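Long-range contacts in protein kinase A regulatory subunit, putative (Trypanosoma cruzi, PDB 6FTF), which is a regulatory subunit of a cAMP-independent protein kinase A and binds the nucleoside analogue 7-cyano-7-deazainosine at two sites: residues E16-Y21 and Y141-M146; N81-I86 and W134-D139; L175-A180 and M266-V271. All coordinates share one frame; numbering follows the deposited sequence. Where two conformers were deposited one is given.

Contact 1 of 3, residues E16-Y21 and Y141-M146; sequences EKAKLY and YRNLVM
Tyr-21 and Asn-143 form the main overlap, where the N-terminal segment packs on helix 138-145. This helix directly follows the last strand of the first cyclic nucleotide-binding domain and probably corresponds to the B helix of that fold. The contact lies near the protein surface and consists of packing.

The first kind of interaction is stacking. The two side chains cross at about a right angle, and the flat amide stacks on the phenol ring with the planes 8° apart. Asn-143 CB covers one face of the ring in a CH-pi contact, 4.0 Å from the ring centroid. Asn-143 ND2 also sits above this ring, 3.8 Å from its plane and offset toward the rim. Tyr-21 CG is anti to the backbone N (chi1 175°), beside the carbonyl carbon; there it lies 3.7 Å from Asn-143 CB.

The polar end of each of these two side chains is tied to a residue just before segment 141-146. Asn-143 ND2 is hydrogen-bonded to Asp-139 O, one turn back in the helix. Tyr-21 OH is hydrogen-bonded to Thr-140 OG1. Both bonds hold the polar ends from outside the two segments.

Close van der Waals contacts complete the interface. Asn-143 OD1 lies 3.6 Å from Tyr-21 CB. Ala-18 CB points toward the helix and lies 3.5 Å from Asn-143 O. Leu-144 reaches the ring obliquely, with its CG 4.0 Å from Tyr-21 CD2, and its side chain also touches Ala-23 and Val-56.

Backbone turns shape both sides. A pi-type turn widens helix 138-145 at residues 141-145, so Tyr-141 O accepts from both Val-145 N and Met-146 N. Ala-18 to Tyr-21 make a type I beta turn, closed by Tyr-21 N bonding to Ala-18 O at 3.0 Å.

Contact 2 of 3, residues N81-I86 and W134-D139; sequences NKLYII and WVLDRD
Leu-83 pairs with Leu-136, and Ile-85 with Trp-134, in an antiparallel ladder of the beta sandwich of the first cyclic nucleotide-binding domain. Both are hydrogen-bonded pairs, with four nearly straight bonds that lie in the planes of their carbonyls. Leu-83 N donates to Leu-136 O at 3.0 Å, and Leu-136 N returns a bond to Leu-83 O at 2.8 Å.

Between them, Tyr-84 and Val-135 form a non-hydrogen-bonded pair whose side chains lie side by side on the other face. Val-135 CG1 sits over one face of the tyrosine ring, 4.1 Å from its centroid and 17° off the normal. Val-135 CG2 comes closer, 3.5 Å from Tyr-84 CD2. Val-135 CG1 meets Lys-82 CB at 3.7 Å.

Further out, the face of Leu-83, Ile-85, Trp-134 and Leu-136 is covered by helices. Trp-134 and Ile-85 touch Leu-39 of helix 30-42, and Leu-83 touches Leu-114 of helix 111-116. The side chain of Leu-83 is about 7 Å from a bound 7-cyano-7-deazainosine.

At the strand end, Asp-137 is the N-cap of helix 138-145. Arg-138 extends to a salt bridge with Asp-117. A water bridges the backbone, donating to Asn-81 O at 2.7 Å and accepting from Arg-138 N at 2.9 Å.

Contact 3 of 3, residues L175-A180 and M266-V271; sequences LQLADA and MCLGPV
Leu-177 lays its branched end against Cys-267 and Leu-268, where helix 171-178 packs on helix 264-268. The two are probably the A and B helices that accompany the beta sandwich of the second cyclic nucleotide-binding domain. Leu-177 CG is anti to its backbone N (chi1 172°), and the two methyls divide the work. CD1 meets Cys-267 CB at 3.8 Å, while CD2 turns to Leu-268.

Met-266 and Cys-267 each have two deposited conformers. One residue before Leu-177, Gln-176 points toward the other helix, and in the conformer modelled here it crosses Met-266 at about a right angle. The very short approach of Met-266 CE to the glutamine amide is doubtful. Gln-176 OE1 lies near Met-266 O, but both are acceptors and make no bond. The side chain of Gln-176 is about 7 Å from a bound 7-cyano-7-deazainosine.

The interface is buried. Leu-259 of strand 254-260 touches Ala-180, Cys-267 and Leu-268, so the sandwich backs this helix pair. Leu-160 and Leu-166 cover Leu-177. The two leucine side chains cross obliquely, with Leu-177 CD2 4.1 Å from Leu-268 CD2.

Overall arrangement
From the N terminus, segment 16-21 comes first, and its partner, on helix 138-145, follows after 119 intervening residues. Contact 1 thus closes a loop around most of the first cyclic nucleotide-binding domain. Contact 2 is nested inside that loop and joins the two inner strands, 82-86 and 130-137, of one four-stranded sheet. Both use helix 138-145, and they touch: Tyr-21 packs near Asp-137 and Asp-139, and Tyr-141 packs on Leu-83. Contact 3 follows in series. It opens after contact 1 has closed and ties the two helices flanking the second domain's sandwich. Its centre is about 25 Å from that of contact 1 and 20 Å from that of contact 2.

Contact 1 of 3, residues E16-Y21 and Y141-M146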
loop_
_atom_site.group_PDB
_atom_site.type_symbol
_atom_site.label_atom_id
_atom_site.label_comp_id
_atom_site.label_asym_id
_atom_site.label_seq_id
_atom_site.Cartn_x
_atom_site.Cartn_y
_atom_site.Cartn_z
ATOM N N GLU A 16 -16.030 6.335 20.514
ATOM C CA GLU A 16 -17.153 7.227 20.781
ATOM C C GLU A 16 -16.675 8.647 21.053
ATOM O O GLU A 16 -17.391 9.611 20.758
ATOM C CB GLU A 16 -17.967 6.703 21.963
ATOM N N LYS A 17 -15.472 8.793 21.609
ATOM C CA LYS A 17 -14.900 10.114 21.840
ATOM C C LYS A 17 -14.279 10.690 20.572
ATOM O O LYS A 17 -14.312 11.906 20.354
ATOM C CB LYS A 17 -13.846 10.023 22.939
ATOM C CG LYS A 17 -14.403 9.606 24.290
ATOM C CD LYS A 17 -13.419 9.907 25.410
ATOM C CE LYS A 17 -13.968 9.475 26.758
ATOM N NZ LYS A 17 -12.998 9.759 27.841
ATOM N N ALA A 18 -13.691 9.840 19.730
ATOM C CA ALA A 18 -13.119 10.332 18.481
ATOM C C ALA A 18 -14.167 11.019 17.614
ATOM O O ALA A 18 -13.847 11.963 16.880
ATOM C CB ALA A 18 -12.473 9.175 17.723
ATOM N N LYS A 19 -15.428 10.583 17.707
ATOM C CA LYS A 19 -16.498 11.208 16.935
ATOM C C LYS A 19 -16.753 12.650 17.361
ATOM O O LYS A 19 -17.342 13.420 16.593
ATOM C CB LYS A 19 -17.783 10.385 17.071
ATOM N N LEU A 20 -16.331 13.029 18.565
ATOM C CA LEU A 20 -16.493 14.388 19.055
ATOM C C LEU A 20 -15.282 15.260 18.768
ATOM O O LEU A 20 -15.281 16.433 19.153
ATOM C CB LEU A 20 -16.758 14.370 20.564
ATOM C CG LEU A 20 -17.989 13.585 21.013
ATOM C CD1 LEU A 20 -18.082 13.582 22.530
ATOM C CD2 LEU A 20 -19.264 14.148 20.399
ATOM N N TYR A 21 -14.246 14.716 18.127
ATOM C CA TYR A 21 -13.050 15.483 17.798
ATOM C C TYR A 21 -13.245 16.205 16.466
ATOM O O TYR A 21 -13.600 15.582 15.458
ATOM C CB TYR A 21 -11.827 14.562 17.715
ATOM C CG TYR A 21 -10.584 15.288 17.261
ATOM C CD1 TYR A 21 -9.828 16.028 18.149
ATOM C CD2 TYR A 21 -10.188 15.249 15.931
ATOM C CE1 TYR A 21 -8.706 16.703 17.733
ATOM C CE2 TYR A 21 -9.063 15.917 15.505
ATOM C CZ TYR A 21 -8.330 16.649 16.409
ATOM O OH TYR A 21 -7.210 17.335 16.025
ATOM N N TYR A 141 -4.078 12.843 13.870
ATOM C CA TYR A 141 -3.647 11.493 13.538
ATOM C C TYR A 141 -4.300 10.472 14.475
ATOM O O TYR A 141 -4.881 9.476 14.029
ATOM C CB TYR A 141 -2.116 11.356 13.565
ATOM C CG TYR A 141 -1.743 9.925 13.258
ATOM C CD1 TYR A 141 -1.813 9.420 11.959
ATOM C CD2 TYR A 141 -1.441 9.039 14.280
ATOM C CE1 TYR A 141 -1.540 8.076 11.696
ATOM C CE2 TYR A 141 -1.177 7.696 14.024
ATOM C CZ TYR A 141 -1.233 7.232 12.737
ATOM O OH TYR A 141 -0.986 5.893 12.503
ATOM N N ARG A 142 -4.230 10.709 15.787
ATOM C CA ARG A 142 -4.719 9.700 16.725
ATOM C C ARG A 142 -6.231 9.564 16.689
ATOM O O ARG A 142 -6.751 8.454 16.870
ATOM C CB ARG A 142 -4.249 10.003 18.146
ATOM C CG ARG A 142 -2.741 9.904 18.287
ATOM C CD ARG A 142 -2.251 10.036 19.710
ATOM N NE ARG A 142 -2.633 8.885 20.532
ATOM C CZ ARG A 142 -3.449 8.930 21.585
ATOM N NH1 ARG A 142 -3.987 10.075 21.990
ATOM N NH2 ARG A 142 -3.722 7.813 22.250
ATOM N N ASN A 143 -6.955 10.663 16.479
ATOM C CA ASN A 143 -8.411 10.613 16.530
ATOM C C ASN A 143 -9.023 10.178 15.213
ATOM O O ASN A 143 -10.031 9.459 15.216
ATOM C CB ASN A 143 -8.980 11.972 16.909
ATOM C CG ASN A 143 -8.984 12.192 18.377
ATOM O OD1 ASN A 143 -9.931 11.798 19.072
ATOM N ND2 ASN A 143 -7.930 12.799 18.883
ATOM N N LEU A 144 -8.464 10.609 14.085
ATOM C CA LEU A 144 -9.110 10.400 12.798
ATOM C C LEU A 144 -8.420 9.398 11.890
ATOM O O LEU A 144 -9.074 8.865 10.981
ATOM C CB LEU A 144 -9.223 11.722 12.037
ATOM C CG LEU A 144 -9.982 12.848 12.726
ATOM C CD1 LEU A 144 -10.135 13.976 11.737
ATOM C CD2 LEU A 144 -11.342 12.395 13.237
ATOM N N VAL A 145 -7.137 9.141 12.065
ATOM C CA VAL A 145 -6.393 8.306 11.137
ATOM C C VAL A 145 -6.088 6.936 11.718
ATOM O O VAL A 145 -6.339 5.915 11.079
ATOM C CB VAL A 145 -5.102 9.004 10.679
ATOM C CG1 VAL A 145 -4.348 8.110 9.685
ATOM C CG2 VAL A 145 -5.412 10.347 10.067
ATOM N N MET A 146 -5.524 6.894 12.917
ATOM C CA MET A 146 -4.890 5.669 13.386
ATOM C C MET A 146 -5.870 4.498 13.423
ATOM O O MET A 146 -5.546 3.389 12.977
ATOM C CB MET A 146 -4.283 5.912 14.754
ATOM C CG MET A 146 -3.607 4.690 15.294
ATOM S SD MET A 146 -2.616 5.102 16.715
ATOM C CE MET A 146 -2.159 3.465 17.274
#

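Contact 2 of 3, residues N81-I86 and W134-D139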
loop_
_atom_site.group_PDB
_atom_site.type_symbol
_atom_site.label_atom_id
_atom_site.label_comp_id
_atom_site.label_asym_id
_atom_site.label_seq_id
_atom_site.Cartn_x
_atom_site.Cartn_y
_atom_site.Cartn_z
ATOM N N ASN A 81 6.232 14.923 17.351
ATOM C CA ASN A 81 4.825 14.565 17.500
ATOM C C ASN A 81 4.005 15.006 16.297
ATOM O O ASN A 81 2.827 15.323 16.425
ATOM C CB ASN A 81 4.227 15.156 18.778
ATOM C CG ASN A 81 5.101 14.922 19.989
ATOM O OD1 ASN A 81 5.436 13.783 20.307
ATOM N ND2 ASN A 81 5.493 16.004 20.658
ATOM N N LYS A 82 4.626 15.025 15.124
ATOM C CA LYS A 82 3.974 15.412 13.881
ATOM C C LYS A 82 4.216 14.330 12.841
ATOM O O LYS A 82 5.220 13.612 12.899
ATOM C CB LYS A 82 4.538 16.736 13.379
ATOM C CG LYS A 82 4.160 17.914 14.263
ATOM C CD LYS A 82 4.870 19.197 13.842
ATOM C CE LYS A 82 6.289 19.256 14.355
ATOM N NZ LYS A 82 6.318 19.598 15.812
ATOM N N LEU A 83 3.287 14.216 11.898
ATOM C CA LEU A 83 3.388 13.295 10.771
ATOM C C LEU A 83 3.658 14.110 9.514
ATOM O O LEU A 83 2.927 15.055 9.222
ATOM C CB LEU A 83 2.079 12.538 10.609
ATOM C CG LEU A 83 2.020 11.520 9.472
ATOM C CD1 LEU A 83 2.939 10.352 9.724
ATOM C CD2 LEU A 83 0.577 11.033 9.291
ATOM N N TYR A 84 4.697 13.759 8.777
ATOM C CA TYR A 84 5.076 14.462 7.557
ATOM C C TYR A 84 4.829 13.537 6.379
ATOM O O TYR A 84 5.311 12.405 6.380
ATOM C CB TYR A 84 6.568 14.799 7.568
ATOM C CG TYR A 84 6.962 15.767 8.632
ATOM C CD1 TYR A 84 7.118 15.370 9.940
ATOM C CD2 TYR A 84 7.136 17.111 8.329
ATOM C CE1 TYR A 84 7.471 16.294 10.921
ATOM C CE2 TYR A 84 7.472 18.028 9.279
ATOM C CZ TYR A 84 7.625 17.622 10.569
ATOM O OH TYR A 84 7.960 18.576 11.513
ATOM N N ILE A 85 4.080 13.997 5.386
ATOM C CA ILE A 85 3.887 13.277 4.131
ATOM C C ILE A 85 4.652 14.058 3.067
ATOM O O ILE A 85 4.440 15.265 2.883
ATOM C CB ILE A 85 2.401 13.132 3.761
ATOM C CG1 ILE A 85 1.596 12.516 4.916
ATOM C CG2 ILE A 85 2.268 12.267 2.490
ATOM C CD1 ILE A 85 2.072 11.147 5.372
ATOM N N ILE A 86 5.577 13.398 2.400
ATOM C CA ILE A 86 6.491 14.071 1.482
ATOM C C ILE A 86 5.810 14.323 0.143
ATOM O O ILE A 86 5.367 13.390 -0.536
ATOM C CB ILE A 86 7.761 13.232 1.302
ATOM C CG1 ILE A 86 8.491 13.075 2.633
ATOM C CG2 ILE A 86 8.657 13.865 0.257
ATOM C CD1 ILE A 86 9.593 12.043 2.600
ATOM N N TRP A 134 3.738 17.907 3.724
ATOM C CA TRP A 134 2.493 18.299 4.366
ATOM C C TRP A 134 2.452 17.644 5.743
ATOM O O TRP A 134 2.760 16.453 5.883
ATOM C CB TRP A 134 1.291 17.910 3.502
ATOM C CG TRP A 134 1.252 18.719 2.248
ATOM C CD1 TRP A 134 1.813 18.388 1.033
ATOM C CD2 TRP A 134 0.699 20.031 2.082
ATOM N NE1 TRP A 134 1.611 19.404 0.133
ATOM C CE2 TRP A 134 0.931 20.419 0.749
ATOM C CE3 TRP A 134 0.008 20.904 2.919
ATOM C CZ2 TRP A 134 0.497 21.641 0.244
ATOM C CZ3 TRP A 134 -0.419 22.113 2.416
ATOM C CH2 TRP A 134 -0.168 22.474 1.091
ATOM N N VAL A 135 2.089 18.420 6.753
ATOM C CA VAL A 135 2.310 18.053 8.147
ATOM C C VAL A 135 0.989 17.984 8.892
ATOM O O VAL A 135 0.185 18.919 8.842
ATOM C CB VAL A 135 3.263 19.043 8.830
ATOM C CG1 VAL A 135 3.688 18.522 10.216
ATOM C CG2 VAL A 135 4.462 19.330 7.933
ATOM N N LEU A 136 0.794 16.881 9.610
ATOM C CA LEU A 136 -0.412 16.620 10.387
ATOM C C LEU A 136 -0.071 16.567 11.869
ATOM O O LEU A 136 0.968 16.035 12.259
ATOM C CB LEU A 136 -1.032 15.284 9.971
ATOM C CG LEU A 136 -2.405 14.959 10.542
ATOM C CD1 LEU A 136 -3.456 15.929 10.028
ATOM C CD2 LEU A 136 -2.804 13.542 10.190
ATOM N N ASP A 137 -0.949 17.129 12.690
ATOM C CA ASP A 137 -0.769 17.131 14.133
ATOM C C ASP A 137 -1.129 15.780 14.747
ATOM O O ASP A 137 -1.902 14.991 14.195
ATOM C CB ASP A 137 -1.636 18.235 14.749
ATOM C CG ASP A 137 -3.123 17.935 14.637
ATOM O OD1 ASP A 137 -3.693 18.100 13.532
ATOM O OD2 ASP A 137 -3.714 17.492 15.655
ATOM N N ARG A 138 -0.591 15.561 15.949
ATOM C CA ARG A 138 -0.776 14.304 16.667
ATOM C C ARG A 138 -2.244 14.003 16.927
ATOM O O ARG A 138 -2.687 12.867 16.746
ATOM C CB ARG A 138 -0.011 14.362 17.987
ATOM C CG ARG A 138 -0.277 13.210 18.941
ATOM C CD ARG A 138 0.750 13.304 20.069
ATOM N NE ARG A 138 0.711 12.237 21.057
ATOM C CZ ARG A 138 1.569 12.161 22.072
ATOM N NH1 ARG A 138 2.515 13.086 22.216
ATOM N NH2 ARG A 138 1.488 11.166 22.943
ATOM N N ASP A 139 -3.005 14.986 17.409
ATOM C CA ASP A 139 -4.378 14.691 17.812
ATOM C C ASP A 139 -5.220 14.288 16.615
ATOM O O ASP A 139 -6.035 13.366 16.708
ATOM C CB ASP A 139 -5.010 15.879 18.545
ATOM C CG ASP A 139 -4.455 16.074 19.959
ATOM O OD1 ASP A 139 -3.739 15.183 20.459
ATOM O OD2 ASP A 139 -4.755 17.125 20.574
HETATM O O HOH W 1 1.336 17.522 16.997
#

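Contact 3 of 3, residues L175-A180 and M266-V271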
loop_
_atom_site.group_PDB
_atom_site.type_symbol
_atom_site.label_atom_id
_atom_site.label_comp_id
_atom_site.label_asym_id
_atom_site.label_seq_id
_atom_site.Cartn_x
_atom_site.Cartn_y
_atom_site.Cartn_z
ATOM N N LEU A 175 5.178 -4.582 7.647
ATOM C CA LEU A 175 4.117 -3.874 8.360
ATOM C C LEU A 175 3.493 -2.786 7.496
ATOM O O LEU A 175 2.284 -2.536 7.600
ATOM C CB LEU A 175 4.661 -3.288 9.648
ATOM C CG LEU A 175 5.030 -4.372 10.668
ATOM C CD1 LEU A 175 5.940 -3.790 11.721
ATOM C CD2 LEU A 175 3.790 -5.004 11.297
ATOM N N GLN A 176 4.287 -2.152 6.631
ATOM C CA GLN A 176 3.761 -1.176 5.673
ATOM C C GLN A 176 2.779 -1.833 4.708
ATOM O O GLN A 176 1.751 -1.242 4.357
ATOM C CB GLN A 176 4.939 -0.528 4.942
ATOM C CG GLN A 176 4.669 0.409 3.807
ATOM C CD GLN A 176 5.946 1.095 3.402
ATOM O OE1 GLN A 176 6.803 0.518 2.709
ATOM N NE2 GLN A 176 6.121 2.288 3.890
ATOM N N LEU A 177 3.063 -3.061 4.283
ATOM C CA LEU A 177 2.098 -3.821 3.497
ATOM C C LEU A 177 0.848 -4.115 4.325
ATOM O O LEU A 177 -0.283 -3.946 3.855
ATOM C CB LEU A 177 2.766 -5.095 2.976
ATOM C CG LEU A 177 1.842 -6.083 2.292
ATOM C CD1 LEU A 177 1.154 -5.504 1.071
ATOM C CD2 LEU A 177 2.625 -7.313 1.921
ATOM N N ALA A 178 1.033 -4.584 5.560
ATOM C CA ALA A 178 -0.109 -4.916 6.408
ATOM C C ALA A 178 -1.058 -3.732 6.559
ATOM O O ALA A 178 -2.286 -3.915 6.642
ATOM C CB ALA A 178 0.358 -5.375 7.787
ATOM N N ASP A 179 -0.512 -2.507 6.637
ATOM C CA ASP A 179 -1.330 -1.302 6.787
ATOM C C ASP A 179 -2.374 -1.169 5.684
ATOM O O ASP A 179 -3.388 -0.501 5.881
ATOM C CB ASP A 179 -0.431 -0.056 6.730
ATOM C CG ASP A 179 0.352 0.211 8.004
ATOM O OD1 ASP A 179 -0.147 -0.104 9.110
ATOM O OD2 ASP A 179 1.471 0.769 7.891
ATOM N N ALA A 180 -2.119 -1.739 4.511
ATOM C CA ALA A 180 -2.968 -1.590 3.332
ATOM C C ALA A 180 -3.806 -2.830 3.042
ATOM O O ALA A 180 -4.531 -2.843 2.040
ATOM C CB ALA A 180 -2.118 -1.230 2.109
ATOM N N MET A 266 3.756 1.697 -3.231
ATOM C CA MET A 266 4.345 1.949 -1.921
ATOM C C MET A 266 4.686 0.652 -1.209
ATOM O O MET A 266 5.757 0.537 -0.604
ATOM C CB MET A 266 3.442 2.815 -1.043
ATOM C CG MET A 266 4.020 3.019 0.362
ATOM S SD MET A 266 3.335 4.439 1.259
ATOM C CE MET A 266 3.807 3.942 2.886
ATOM N N CYS A 267 3.802 -0.326 -1.249
ATOM C CA CYS A 267 3.910 -1.544 -0.435
ATOM C C CYS A 267 4.805 -2.590 -1.077
ATOM O O CYS A 267 5.508 -3.343 -0.396
ATOM C CB CYS A 267 2.540 -2.203 -0.318
ATOM S SG CYS A 267 1.383 -1.285 0.629
ATOM N N LEU A 268 4.691 -2.720 -2.394
ATOM C CA LEU A 268 5.329 -3.825 -3.088
ATOM C C LEU A 268 6.381 -3.370 -4.076
ATOM O O LEU A 268 7.017 -4.214 -4.714
ATOM C CB LEU A 268 4.294 -4.729 -3.767
ATOM C CG LEU A 268 3.379 -5.489 -2.807
ATOM C CD1 LEU A 268 2.450 -6.378 -3.596
ATOM C CD2 LEU A 268 4.160 -6.317 -1.781
ATOM N N GLY A 269 6.634 -2.064 -4.166
ATOM C CA GLY A 269 7.708 -1.545 -4.975
ATOM C C GLY A 269 9.000 -2.322 -4.819
ATOM O O GLY A 269 9.665 -2.669 -5.802
ATOM N N PRO A 270 9.386 -2.629 -3.577
ATOM C CA PRO A 270 10.651 -3.352 -3.368
ATOM C C PRO A 270 10.659 -4.787 -3.895
ATOM O O PRO A 270 11.743 -5.380 -3.998
ATOM C CB PRO A 270 10.843 -3.309 -1.844
ATOM C CG PRO A 270 10.024 -2.155 -1.391
ATOM C CD PRO A 270 8.839 -2.104 -2.312
ATOM N N VAL A 271 9.507 -5.369 -4.230
ATOM C CA VAL A 271 9.479 -6.724 -4.761
ATOM C C VAL A 271 8.959 -6.771 -6.191
ATOM O O VAL A 271 8.649 -7.847 -6.696
ATOM C CB VAL A 271 8.723 -7.704 -3.843
ATOM C CG1 VAL A 271 9.433 -7.816 -2.489
ATOM C CG2 VAL A 271 7.288 -7.283 -3.670
#